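Enoyl-[acyl-carrier-protein] reductase [FMN] (Thermotoga maritima, PDB 5GVJ) catalyses the FMN-dependent reduction of enoyl-acyl carrier protein in fatty acid synthesis, probably with NADH as the reductant. Local coordinates at the interface of chains A and B. Numbering follows the deposited sequence. Chains: chain A/B, Enoyl-[acyl-carrier-protein] reductase [FMN].

Contacts 1, 2 and 3 are parts of one two-fold symmetric interface between identical chains. The C-alpha centres of contacts 1 and 3 lie about 18 Å apart, with contact 2 between them, about 11 Å from contact 1 and 12 Å from contact 3. Contacts 1 and 3 are largely symmetry twins, pairing helix 152-162 of one chain with helices 176-185 and 290-309 of the other. Contact 2 shares A:Ala184 with contact 1 and is mainly apolar. Polar networks thus flank a greasy centre, an arrangement that suits a stable dimer, although the structure alone does not prove that the pair forms in solution.

Contact 1: the interface of chains A and B. Residues chain A 157, 160-161, 184-185; chain B 175, 177, 300.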
loop_
_atom_site.group_PDB
_atom_site.type_symbol
_atom_site.label_atom_id
_atom_site.label_comp_id
_atom_site.label_asym_id
_atom_site.label_seq_id
_atom_site.Cartn_x
_atom_site.Cartn_y
_atom_site.Cartn_z
ATOM N N ASN A 157 -6.735 -6.183 -1.486
ATOM C CA ASN A 157 -7.065 -6.887 -2.721
ATOM C C ASN A 157 -7.239 -8.376 -2.460
ATOM O O ASN A 157 -8.261 -8.964 -2.825
ATOM C CB ASN A 157 -5.962 -6.627 -3.752
ATOM C CG ASN A 157 -6.281 -7.191 -5.136
ATOM O OD1 ASN A 157 -7.236 -7.947 -5.317
ATOM N ND2 ASN A 157 -5.473 -6.802 -6.129
ATOM N N SER A 160 -10.271 -9.191 0.109
ATOM C CA SER A 160 -11.608 -9.033 -0.456
ATOM C C SER A 160 -11.932 -10.141 -1.454
ATOM O O SER A 160 -13.086 -10.568 -1.558
ATOM C CB SER A 160 -11.762 -7.656 -1.104
ATOM O OG SER A 160 -10.820 -7.450 -2.139
ATOM N N ARG A 161 -10.936 -10.624 -2.189
ATOM C CA ARG A 161 -11.187 -11.735 -3.100
ATOM C C ARG A 161 -11.439 -13.046 -2.365
ATOM O O ARG A 161 -12.076 -13.944 -2.932
ATOM C CB ARG A 161 -10.013 -11.895 -4.059
ATOM C CG ARG A 161 -9.879 -10.742 -5.025
ATOM C CD ARG A 161 -8.770 -11.015 -6.015
ATOM N NE ARG A 161 -8.466 -9.839 -6.825
ATOM C CZ ARG A 161 -8.972 -9.612 -8.034
ATOM N NH1 ARG A 161 -9.817 -10.480 -8.581
ATOM N NH2 ARG A 161 -8.618 -8.524 -8.700
ATOM N N ALA A 184 -11.614 0.515 -4.778
ATOM C CA ALA A 184 -11.164 -0.144 -5.998
ATOM C C ALA A 184 -10.527 -1.496 -5.700
ATOM O O ALA A 184 -10.711 -2.456 -6.455
ATOM C CB ALA A 184 -10.174 0.750 -6.748
ATOM N N LEU A 185 -9.750 -1.590 -4.615
ATOM C CA LEU A 185 -9.144 -2.865 -4.255
ATOM C C LEU A 185 -10.166 -3.873 -3.734
ATOM O O LEU A 185 -9.822 -5.051 -3.581
ATOM C CB LEU A 185 -8.051 -2.652 -3.208
ATOM C CG LEU A 185 -6.865 -1.778 -3.618
ATOM C CD1 LEU A 185 -5.967 -1.446 -2.431
ATOM C CD2 LEU A 185 -6.073 -2.467 -4.726
ATOM N N ASP B 175 -3.025 -6.565 -11.167
ATOM C CA ASP B 175 -4.325 -6.812 -11.782
ATOM C C ASP B 175 -5.038 -5.484 -12.029
ATOM O O ASP B 175 -4.545 -4.408 -11.669
ATOM C CB ASP B 175 -5.173 -7.764 -10.928
ATOM C CG ASP B 175 -5.331 -7.285 -9.497
ATOM O OD1 ASP B 175 -5.292 -6.053 -9.268
ATOM O OD2 ASP B 175 -5.496 -8.145 -8.608
ATOM N N ARG B 177 -7.865 -4.307 -10.759
ATOM C CA ARG B 177 -8.202 -3.633 -9.502
ATOM C C ARG B 177 -7.077 -2.719 -9.053
ATOM O O ARG B 177 -7.306 -1.563 -8.681
ATOM C CB ARG B 177 -8.468 -4.665 -8.409
ATOM C CG ARG B 177 -9.885 -5.086 -8.285
ATOM C CD ARG B 177 -10.057 -5.851 -7.002
ATOM N NE ARG B 177 -11.128 -6.830 -7.117
ATOM C CZ ARG B 177 -11.666 -7.462 -6.082
ATOM N NH1 ARG B 177 -11.230 -7.217 -4.851
ATOM N NH2 ARG B 177 -12.641 -8.336 -6.284
ATOM N N GLU B 300 -10.664 -5.754 -16.171
ATOM C CA GLU B 300 -10.961 -5.597 -14.758
ATOM C C GLU B 300 -10.877 -4.138 -14.331
ATOM O O GLU B 300 -11.650 -3.705 -13.469
ATOM C CB GLU B 300 -10.003 -6.462 -13.937
ATOM C CG GLU B 300 -10.260 -6.413 -12.434
ATOM C CD GLU B 300 -9.427 -7.432 -11.670
ATOM O OE1 GLU B 300 -9.834 -8.610 -11.610
ATOM O OE2 GLU B 300 -8.359 -7.056 -11.139
#
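A:Arg161 reaches over B:Arg177 to the acids of chain B. Its NH2 makes a salt bridge with B:Glu300, 2.9 Å from the carboxylate OE2, and also bonds OE1; both oxygens lie in the guanidinium plane but are met from above the carboxylate plane. A second salt bridge joins this NH2 to B:Asp175 OD2, where the hydrogen bond is weak. Among the other hydrogen bonds, ND2 of A:Asn157 gives a fairly straight one of 2.8 Å to the syn lone pair of B:Asp175 OD2. With CG anti to the backbone N (chi1 -174°), the amide of A:Asn157 reaches the interface, where OD1 accepts from NE of A:Arg161 at 2.7 Å, helping to fix the guanidinium. B:Arg177 runs the opposite way; its NH1 makes a bent bond of 2.8 Å to A:Ser160 OG and shares with that hydroxyl the last carbonyl of helix 176-185, A:Leu185 O, 2.9 Å from NH1. The two guanidinium groups stack with planes 23° apart, an arrangement that the flanking carboxylates probably make tolerable. Replacing A:Arg161 with an alanine would probably leave B:Glu300 and B:Asp175 without their cationic mate and uncover one face of B:Arg177. Arginine suits both places, being long, flat and rich in donors. In the fold, helix 152-162 and the end of helix 176-185 of chain A meet the start of helix 176-185 and helix 290-309 of chain B.

Contact 2: the interface of chains A and B. Residues chain A 180, 183-184, 301, 308; chain B 184, 304, 308, 311.
A:Leu308 and B:Leu308, symmetry mates on the two copies of helix 290-309, meet through their CD1 methyls at 3.5 Å, a tight contact at the apolar centre. Each leucine has CG anti to its carbonyl carbon (chi1 -66°), with CD1 continuing outward (chi2 178°), which sends that methyl to its twin. Alanines fill the space beside them: the CB methyls of A:Ala180 and B:Ala184 approach to 4.1 Å, and their small size probably lets the two copies of helix 176-185 come close. The other methyl of B:Leu308, CD2, packs on CB of A:Phe183 at 3.6 Å, while its CD1 faces the CB of A:Ala184.

Farther out, aromatic rings take over. A:Phe183 points its CD2 edge at one face of the B:Tyr311 ring, toward the rim, and the two planes stand 67° apart in an edge-to-face pair. The ring of A:Phe301 turns its CZ toward the CB of B:Tyr311, 4.1 Å away, so that two phenylalanines of chain A pack against the same side of this tyrosine.

Toward the rim, B:Thr304 lays its methyl CG2 on A:Ala184, 3.7 Å from CA, while OG1 stays farther from that alanine, as fits the edge of an apolar patch. By burying leucine, alanine and aromatic surface, the patch probably contributes hydrophobic adhesion to the pairing of the two reductase chains seen here, if this dimer is the biological one.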
loop_
_atom_site.group_PDB
_atom_site.type_symbol
_atom_site.label_atom_id
_atom_site.label_comp_id
_atom_site.label_asym_id
_atom_site.label_seq_id
_atom_site.Cartn_x
_atom_site.Cartn_y
_atom_site.Cartn_z
ATOM N N ALA A 180 -11.353 6.033 -2.297
ATOM C CA ALA A 180 -11.660 5.489 -3.617
ATOM C C ALA A 180 -10.699 4.363 -3.977
ATOM O O ALA A 180 -11.123 3.317 -4.480
ATOM C CB ALA A 180 -11.621 6.597 -4.672
ATOM N N PHE A 183 -11.704 1.257 -2.099
ATOM C CA PHE A 183 -12.892 0.660 -2.702
ATOM C C PHE A 183 -12.547 -0.050 -4.006
ATOM O O PHE A 183 -13.099 -1.118 -4.314
ATOM C CB PHE A 183 -13.944 1.752 -2.923
ATOM C CG PHE A 183 -14.744 2.088 -1.685
ATOM C CD1 PHE A 183 -14.149 2.092 -0.432
ATOM C CD2 PHE A 183 -16.089 2.397 -1.782
ATOM C CE1 PHE A 183 -14.887 2.390 0.709
ATOM C CE2 PHE A 183 -16.831 2.708 -0.647
ATOM C CZ PHE A 183 -16.223 2.703 0.594
ATOM N N ALA A 184 -11.614 0.515 -4.778
ATOM C CA ALA A 184 -11.164 -0.144 -5.998
ATOM C C ALA A 184 -10.527 -1.496 -5.700
ATOM O O ALA A 184 -10.711 -2.456 -6.455
ATOM C CB ALA A 184 -10.174 0.750 -6.748
ATOM N N PHE A 301 -13.723 11.760 -2.564
ATOM C CA PHE A 301 -14.068 10.429 -3.059
ATOM C C PHE A 301 -14.880 10.536 -4.344
ATOM O O PHE A 301 -14.559 9.898 -5.354
ATOM C CB PHE A 301 -14.841 9.656 -1.987
ATOM C CG PHE A 301 -15.465 8.381 -2.491
ATOM C CD1 PHE A 301 -14.747 7.196 -2.496
ATOM C CD2 PHE A 301 -16.769 8.370 -2.970
ATOM C CE1 PHE A 301 -15.324 6.015 -2.960
ATOM C CE2 PHE A 301 -17.341 7.206 -3.436
ATOM C CZ PHE A 301 -16.616 6.029 -3.440
ATOM N N LEU A 308 -11.924 8.898 -12.479
ATOM C CA LEU A 308 -11.723 7.559 -13.037
ATOM C C LEU A 308 -12.698 7.280 -14.170
ATOM O O LEU A 308 -12.347 6.622 -15.159
ATOM C CB LEU A 308 -11.882 6.498 -11.949
ATOM C CG LEU A 308 -10.829 6.513 -10.842
ATOM C CD1 LEU A 308 -11.132 5.450 -9.798
ATOM C CD2 LEU A 308 -9.474 6.278 -11.440
ATOM N N ALA B 184 -6.728 5.987 -8.767
ATOM C CA ALA B 184 -7.439 6.739 -7.738
ATOM C C ALA B 184 -6.476 7.523 -6.856
ATOM O O ALA B 184 -6.773 8.653 -6.456
ATOM C CB ALA B 184 -8.286 5.794 -6.883
ATOM N N THR B 304 -13.928 -2.377 -12.564
ATOM C CA THR B 304 -13.740 -1.733 -11.271
ATOM C C THR B 304 -14.264 -0.301 -11.289
ATOM O O THR B 304 -14.945 0.129 -10.347
ATOM C CB THR B 304 -12.262 -1.773 -10.873
ATOM O OG1 THR B 304 -11.835 -3.136 -10.821
ATOM C CG2 THR B 304 -12.049 -1.138 -9.483
ATOM N N LEU B 308 -17.153 1.409 -8.992
ATOM C CA LEU B 308 -17.038 2.636 -8.202
ATOM C C LEU B 308 -18.114 3.642 -8.582
ATOM O O LEU B 308 -18.639 4.362 -7.722
ATOM C CB LEU B 308 -15.658 3.264 -8.388
ATOM C CG LEU B 308 -14.479 2.459 -7.846
ATOM C CD1 LEU B 308 -13.164 3.163 -8.144
ATOM C CD2 LEU B 308 -14.641 2.271 -6.368
ATOM N N TYR B 311 -21.425 3.951 -6.708
ATOM C CA TYR B 311 -21.551 4.652 -5.435
ATOM C C TYR B 311 -21.949 6.116 -5.590
ATOM O O TYR B 311 -22.556 6.671 -4.671
ATOM C CB TYR B 311 -20.238 4.542 -4.639
ATOM C CG TYR B 311 -19.929 3.128 -4.195
ATOM C CD1 TYR B 311 -20.732 2.483 -3.272
ATOM C CD2 TYR B 311 -18.839 2.433 -4.715
ATOM C CE1 TYR B 311 -20.456 1.189 -2.867
ATOM C CE2 TYR B 311 -18.556 1.140 -4.320
ATOM C CZ TYR B 311 -19.370 0.523 -3.398
ATOM O OH TYR B 311 -19.099 -0.767 -3.003
#

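Contact 3: the interface of chains A and B. Residues chain A 175, 177-178, 283, 300; chain B 154, 157, 161, 185.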
loop_
_atom_site.group_PDB
_atom_site.type_symbol
_atom_site.label_atom_id
_atom_site.label_comp_id
_atom_site.label_asym_id
_atom_site.label_seq_id
_atom_site.Cartn_x
_atom_site.Cartn_y
_atom_site.Cartn_z
ATOM N N ASP A 175 -7.680 10.360 3.261
ATOM C CA ASP A 175 -8.375 11.314 2.404
ATOM C C ASP A 175 -9.297 10.566 1.443
ATOM O O ASP A 175 -9.339 9.330 1.417
ATOM C CB ASP A 175 -7.383 12.215 1.656
ATOM C CG ASP A 175 -6.353 11.427 0.869
ATOM O OD1 ASP A 175 -6.665 10.292 0.438
ATOM O OD2 ASP A 175 -5.235 11.949 0.684
ATOM N N ARG A 177 -9.231 10.367 -1.865
ATOM C CA ARG A 177 -8.472 9.544 -2.811
ATOM C C ARG A 177 -8.242 8.149 -2.259
ATOM O O ARG A 177 -8.448 7.147 -2.953
ATOM C CB ARG A 177 -7.120 10.191 -3.103
ATOM C CG ARG A 177 -7.112 11.111 -4.265
ATOM C CD ARG A 177 -5.686 11.432 -4.624
ATOM N NE ARG A 177 -5.584 12.754 -5.224
ATOM C CZ ARG A 177 -4.507 13.195 -5.861
ATOM N NH1 ARG A 177 -3.437 12.416 -5.979
ATOM N NH2 ARG A 177 -4.507 14.414 -6.379
ATOM N N GLY A 178 -7.776 8.069 -1.015
ATOM C CA GLY A 178 -7.523 6.775 -0.414
ATOM C C GLY A 178 -8.788 5.954 -0.253
ATOM O O GLY A 178 -8.767 4.728 -0.397
ATOM N N LEU A 283 0.434 12.597 4.896
ATOM C CA LEU A 283 -0.657 13.151 4.115
ATOM C C LEU A 283 -1.476 14.159 4.907
ATOM O O LEU A 283 -2.421 14.743 4.367
ATOM C CB LEU A 283 -1.574 12.025 3.634
ATOM C CG LEU A 283 -0.917 10.932 2.806
ATOM C CD1 LEU A 283 -1.891 9.768 2.618
ATOM C CD2 LEU A 283 -0.473 11.530 1.478
ATOM N N GLU A 300 -13.951 14.480 -2.006
ATOM C CA GLU A 300 -12.828 14.029 -2.808
ATOM C C GLU A 300 -13.053 12.620 -3.340
ATOM O O GLU A 300 -12.626 12.311 -4.458
ATOM C CB GLU A 300 -11.546 14.101 -1.976
ATOM C CG GLU A 300 -10.289 13.697 -2.741
ATOM C CD GLU A 300 -9.018 13.970 -1.950
ATOM O OE1 GLU A 300 -8.545 15.125 -1.962
ATOM O OE2 GLU A 300 -8.498 13.032 -1.309
ATOM N N VAL B 154 0.447 4.980 0.274
ATOM C CA VAL B 154 0.790 6.313 0.755
ATOM C C VAL B 154 1.616 7.068 -0.284
ATOM O O VAL B 154 1.373 8.248 -0.571
ATOM C CB VAL B 154 1.543 6.193 2.092
ATOM C CG1 VAL B 154 2.136 7.541 2.496
ATOM C CG2 VAL B 154 0.613 5.643 3.199
ATOM N N ASN B 157 -0.016 8.577 -3.500
ATOM C CA ASN B 157 -0.874 9.701 -3.141
ATOM C C ASN B 157 -0.046 10.958 -2.920
ATOM O O ASN B 157 -0.320 12.006 -3.512
ATOM C CB ASN B 157 -1.679 9.335 -1.890
ATOM C CG ASN B 157 -2.726 10.384 -1.514
ATOM O OD1 ASN B 157 -2.753 11.488 -2.059
ATOM N ND2 ASN B 157 -3.609 10.022 -0.578
ATOM N N ARG B 161 0.419 14.352 -5.577
ATOM C CA ARG B 161 0.036 15.688 -5.134
ATOM C C ARG B 161 1.192 16.679 -5.202
ATOM O O ARG B 161 0.947 17.889 -5.286
ATOM C CB ARG B 161 -0.513 15.626 -3.714
ATOM C CG ARG B 161 -1.829 14.892 -3.620
ATOM C CD ARG B 161 -2.370 14.964 -2.212
ATOM N NE ARG B 161 -3.525 14.090 -2.030
ATOM C CZ ARG B 161 -4.789 14.491 -2.128
ATOM N NH1 ARG B 161 -5.071 15.757 -2.413
ATOM N NH2 ARG B 161 -5.770 13.624 -1.924
ATOM N N LEU B 185 -5.324 6.934 -6.517
ATOM C CA LEU B 185 -4.346 7.647 -5.707
ATOM C C LEU B 185 -3.659 8.773 -6.475
ATOM O O LEU B 185 -2.957 9.581 -5.855
ATOM C CB LEU B 185 -3.295 6.674 -5.171
ATOM C CG LEU B 185 -3.796 5.557 -4.254
ATOM C CD1 LEU B 185 -2.710 4.522 -3.976
ATOM C CD2 LEU B 185 -4.326 6.154 -2.954
#
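B:Arg161 and A:Arg177 lie alongside each other, running in opposite directions, and with B:Asn157 they bury the most surface here. B:Arg161 hides 77 Å²: its CG, anti to the carbonyl carbon (chi1 -68°), lies over one face of the A:Arg177 guanidinium, while NE of A:Arg177 stands above the face of B:Arg161, toward the rim. The extended chain carries NH2 on to the acids: it forms a salt bridge with A:Glu300, whose OE2 lies 2.9 Å away, and another with A:Asp175 OD2, where the hydrogen bond is weak. Both oxygens of A:Glu300 accept from this one nitrogen, the straighter bond going to OE1 (163° at H). OE2 also receives the backbone N of A:Arg177 on its anti lone pair, a second hold on the carboxylate.

A:Arg177, burying 50 Å², directs NH1 to the carbonyl O of B:Leu185, approaching from above the carbonyl plane.

B:Asn157 hides 46 Å² and works as a bridge. Its amide offers ND2 to A:Asp175 across the interface, and OD1 to B:Arg161 within its own chain, a two-sided role suited to asparagine. CD2 of A:Leu283 lies over one face of this amide, 3.9 Å from CG of B:Asn157. This leucine probably helps shield the amide and its bond to A:Asp175.

A:Asp175 is itself braced from behind: the backbone N of A:Gly178 donates to its OD1 at 2.9 Å, nearly along the C-O axis.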